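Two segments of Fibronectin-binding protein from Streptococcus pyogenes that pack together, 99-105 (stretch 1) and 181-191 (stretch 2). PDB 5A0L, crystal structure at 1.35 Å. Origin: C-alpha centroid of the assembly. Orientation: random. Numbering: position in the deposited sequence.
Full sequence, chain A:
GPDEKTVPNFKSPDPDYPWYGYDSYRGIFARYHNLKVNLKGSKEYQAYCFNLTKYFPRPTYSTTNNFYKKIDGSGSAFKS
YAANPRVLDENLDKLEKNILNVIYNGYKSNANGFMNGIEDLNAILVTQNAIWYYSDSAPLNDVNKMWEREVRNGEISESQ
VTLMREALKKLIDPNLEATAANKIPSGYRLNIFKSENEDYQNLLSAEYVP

Stretch 1 99-105: ILNVIYN
Stretch 2 181-191: ANKIPSGYRLN

Residues 99-105 continue a helix begun earlier in the chain, its i to i+4 bonds including Y104 N to L100 O at 3.0 Å. Residues 181-191 form no regular helix or strand over most of their length and pair with the helix in reversed order: CA of Y104 lies 6.7 Å from CA of I184, and CA of L100 7.4 Å from CA of L190. Between these anchors a type II turn, P185 to Y188, closed by Y188 N to P185 O at 3.1 Å, puts G187 at phi/psi 81/5, a positive phi that favours glycine.

No direct hydrogen bond crosses; packing and water do the work. Y104 (chi1 t, chi2 57°) is used twice: I184 CA and P185 CD sit over one ring face, 4.2 and 4.1 Å from its centroid, while its edge meets the face of Y188 (t, 63°), centroids 5.2 Å apart, planes at 66°. L190 (m, t) offers one methyl to two helix residues: its CD1 lies 3.7 Å from both L100 CD2 and I103 CG1 (I103 m, m). L100 (m, t) also reaches I184 (p, t), CD1 to CD1 4.0 Å, so it spans both anchors.

Three waters bridge polar atoms of the two stretches, replacing direct bonds. One water oxygen lies 2.7 Å from N101 OD1, to which it donates, and 2.8 Å from I184 N; a second links N101 OD1, N105 ND2 and N182 O; a third has its oxygen 2.6 Å from Y104 OH and 2.8 Å from K183 O.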

# COMPACT_ATOMS: atom_id res chain seq x y z
N ILE A 99 -8.66 3.12 -6.24
CA ILE A 99 -7.40 2.59 -5.78
C ILE A 99 -6.24 3.12 -6.64
O ILE A 99 -5.19 3.50 -6.06
CB ILE A 99 -7.45 1.06 -5.73
CG1 ILE A 99 -8.37 0.62 -4.55
CG2 ILE A 99 -6.06 0.43 -5.61
CD1 ILE A 99 -8.79 -0.81 -4.54
N LEU A 100 -6.41 3.15 -7.96
CA LEU A 100 -5.34 3.69 -8.80
C LEU A 100 -4.97 5.12 -8.43
O LEU A 100 -3.80 5.48 -8.38
CB LEU A 100 -5.70 3.60 -10.27
CG LEU A 100 -5.87 2.25 -10.91
CD1 LEU A 100 -6.30 2.37 -12.35
CD2 LEU A 100 -4.65 1.42 -10.80
N ASN A 101 -6.00 5.95 -8.18
CA ASN A 101 -5.74 7.33 -7.86
C ASN A 101 -5.11 7.50 -6.49
O ASN A 101 -4.28 8.41 -6.30
CB ASN A 101 -6.98 8.20 -8.07
CG ASN A 101 -7.18 8.58 -9.52
OD1 ASN A 101 -6.67 9.62 -9.97
ND2 ASN A 101 -7.90 7.75 -10.27
N VAL A 102 -5.47 6.67 -5.51
CA VAL A 102 -4.77 6.69 -4.24
C VAL A 102 -3.27 6.42 -4.40
O VAL A 102 -2.41 7.17 -3.91
CB VAL A 102 -5.37 5.68 -3.24
CG1 VAL A 102 -4.45 5.46 -2.04
CG2 VAL A 102 -6.74 6.16 -2.79
N ILE A 103 -2.94 5.36 -5.13
CA ILE A 103 -1.53 4.98 -5.28
C ILE A 103 -0.78 6.08 -6.06
O ILE A 103 0.36 6.42 -5.68
CB ILE A 103 -1.39 3.59 -5.93
CG1 ILE A 103 -1.92 2.49 -5.00
CG2 ILE A 103 0.01 3.32 -6.37
CD1 ILE A 103 -1.10 2.27 -3.78
N TYR A 104 -1.36 6.59 -7.14
CA TYR A 104 -0.67 7.56 -7.95
C TYR A 104 -0.35 8.84 -7.16
O TYR A 104 0.66 9.52 -7.43
CB TYR A 104 -1.52 7.88 -9.20
CG TYR A 104 -0.79 8.68 -10.24
CD1 TYR A 104 0.41 8.21 -10.80
CD2 TYR A 104 -1.32 9.89 -10.74
CE1 TYR A 104 1.11 8.96 -11.74
CE2 TYR A 104 -0.64 10.62 -11.71
CZ TYR A 104 0.55 10.14 -12.23
OH TYR A 104 1.29 10.87 -13.15
N ASN A 105 -1.21 9.16 -6.19
CA ASN A 105 -1.05 10.33 -5.35
C ASN A 105 -0.26 10.13 -4.07
O ASN A 105 0.12 11.09 -3.41
CB ASN A 105 -2.40 10.96 -5.08
CG ASN A 105 -2.86 11.73 -6.26
OD1 ASN A 105 -2.35 12.84 -6.51
ND2 ASN A 105 -3.73 11.14 -7.11
N ALA A 181 -4.98 17.86 -10.39
CA ALA A 181 -4.56 18.39 -11.67
C ALA A 181 -3.84 17.38 -12.55
O ALA A 181 -4.01 17.33 -13.77
CB ALA A 181 -3.71 19.62 -11.46
N ASN A 182 -2.94 16.62 -11.93
CA ASN A 182 -2.16 15.62 -12.67
C ASN A 182 -2.91 14.28 -12.60
O ASN A 182 -3.09 13.72 -11.52
CB ASN A 182 -0.75 15.53 -12.10
CG ASN A 182 0.02 16.84 -12.24
OD1 ASN A 182 -0.05 17.50 -13.30
ND2 ASN A 182 0.69 17.25 -11.18
N LYS A 183 -3.37 13.81 -13.75
CA LYS A 183 -4.20 12.62 -13.88
C LYS A 183 -3.34 11.38 -14.10
O LYS A 183 -2.20 11.45 -14.62
CB LYS A 183 -5.15 12.76 -15.07
CG LYS A 183 -5.95 14.05 -15.15
CD LYS A 183 -6.87 14.23 -13.96
CE LYS A 183 -7.70 15.47 -14.12
NZ LYS A 183 -8.58 15.71 -12.96
N ILE A 184 -3.88 10.22 -13.76
CA ILE A 184 -3.15 8.98 -14.04
C ILE A 184 -2.86 8.87 -15.54
O ILE A 184 -3.69 9.26 -16.39
CB ILE A 184 -3.86 7.71 -13.51
CG1 ILE A 184 -5.21 7.46 -14.18
CG2 ILE A 184 -3.96 7.75 -11.98
CD1 ILE A 184 -5.83 6.09 -13.83
N PRO A 185 -1.67 8.35 -15.88
CA PRO A 185 -1.30 8.26 -17.30
C PRO A 185 -2.10 7.22 -18.05
O PRO A 185 -2.65 6.29 -17.46
CB PRO A 185 0.19 7.91 -17.27
CG PRO A 185 0.47 7.38 -15.93
CD PRO A 185 -0.58 7.94 -14.99
N SER A 186 -2.17 7.39 -19.36
CA SER A 186 -2.77 6.41 -20.22
C SER A 186 -2.06 5.09 -19.97
O SER A 186 -0.84 5.03 -19.92
CB SER A 186 -2.58 6.79 -21.70
OG SER A 186 -3.26 5.88 -22.52
N GLY A 187 -2.84 4.04 -19.77
CA GLY A 187 -2.29 2.69 -19.57
C GLY A 187 -1.79 2.38 -18.17
O GLY A 187 -1.24 1.31 -17.92
N TYR A 188 -1.99 3.31 -17.25
CA TYR A 188 -1.57 3.11 -15.85
C TYR A 188 -2.12 1.78 -15.33
O TYR A 188 -3.31 1.52 -15.43
CB TYR A 188 -2.07 4.25 -14.95
CG TYR A 188 -1.50 4.31 -13.56
CD1 TYR A 188 -0.14 4.53 -13.35
CD2 TYR A 188 -2.32 4.23 -12.45
CE1 TYR A 188 0.38 4.61 -12.07
CE2 TYR A 188 -1.81 4.30 -11.16
CZ TYR A 188 -0.46 4.52 -10.98
OH TYR A 188 0.00 4.63 -9.69
N ARG A 189 -1.26 1.00 -14.69
CA ARG A 189 -1.63 -0.33 -14.21
C ARG A 189 -0.84 -0.65 -12.95
O ARG A 189 0.35 -0.33 -12.85
CB ARG A 189 -1.32 -1.39 -15.28
CG ARG A 189 -1.86 -2.78 -14.96
CD ARG A 189 -1.56 -3.81 -16.05
NE ARG A 189 -1.97 -3.35 -17.36
CZ ARG A 189 -1.56 -3.88 -18.51
NH1 ARG A 189 -0.76 -4.94 -18.52
NH2 ARG A 189 -1.94 -3.34 -19.65
N LEU A 190 -1.51 -1.33 -12.02
CA LEU A 190 -0.88 -1.86 -10.82
C LEU A 190 -1.05 -3.38 -10.82
O LEU A 190 -1.65 -3.97 -11.71
CB LEU A 190 -1.44 -1.24 -9.54
CG LEU A 190 -1.36 0.28 -9.49
CD1 LEU A 190 -2.07 0.75 -8.23
CD2 LEU A 190 0.08 0.80 -9.52
N ASN A 191 -0.50 -4.01 -9.77
CA ASN A 191 -0.48 -5.46 -9.65
C ASN A 191 -0.88 -5.86 -8.25
O ASN A 191 -0.54 -5.19 -7.27
CB ASN A 191 0.91 -6.00 -10.00
CG ASN A 191 1.29 -5.70 -11.42
OD1 ASN A 191 1.77 -4.58 -11.74
ND2 ASN A 191 1.03 -6.64 -12.30
O HOH W 1 -4.42 11.78 -9.85
O HOH W 2 -6.35 10.67 -12.48
O HOH W 3 0.08 12.99 -14.15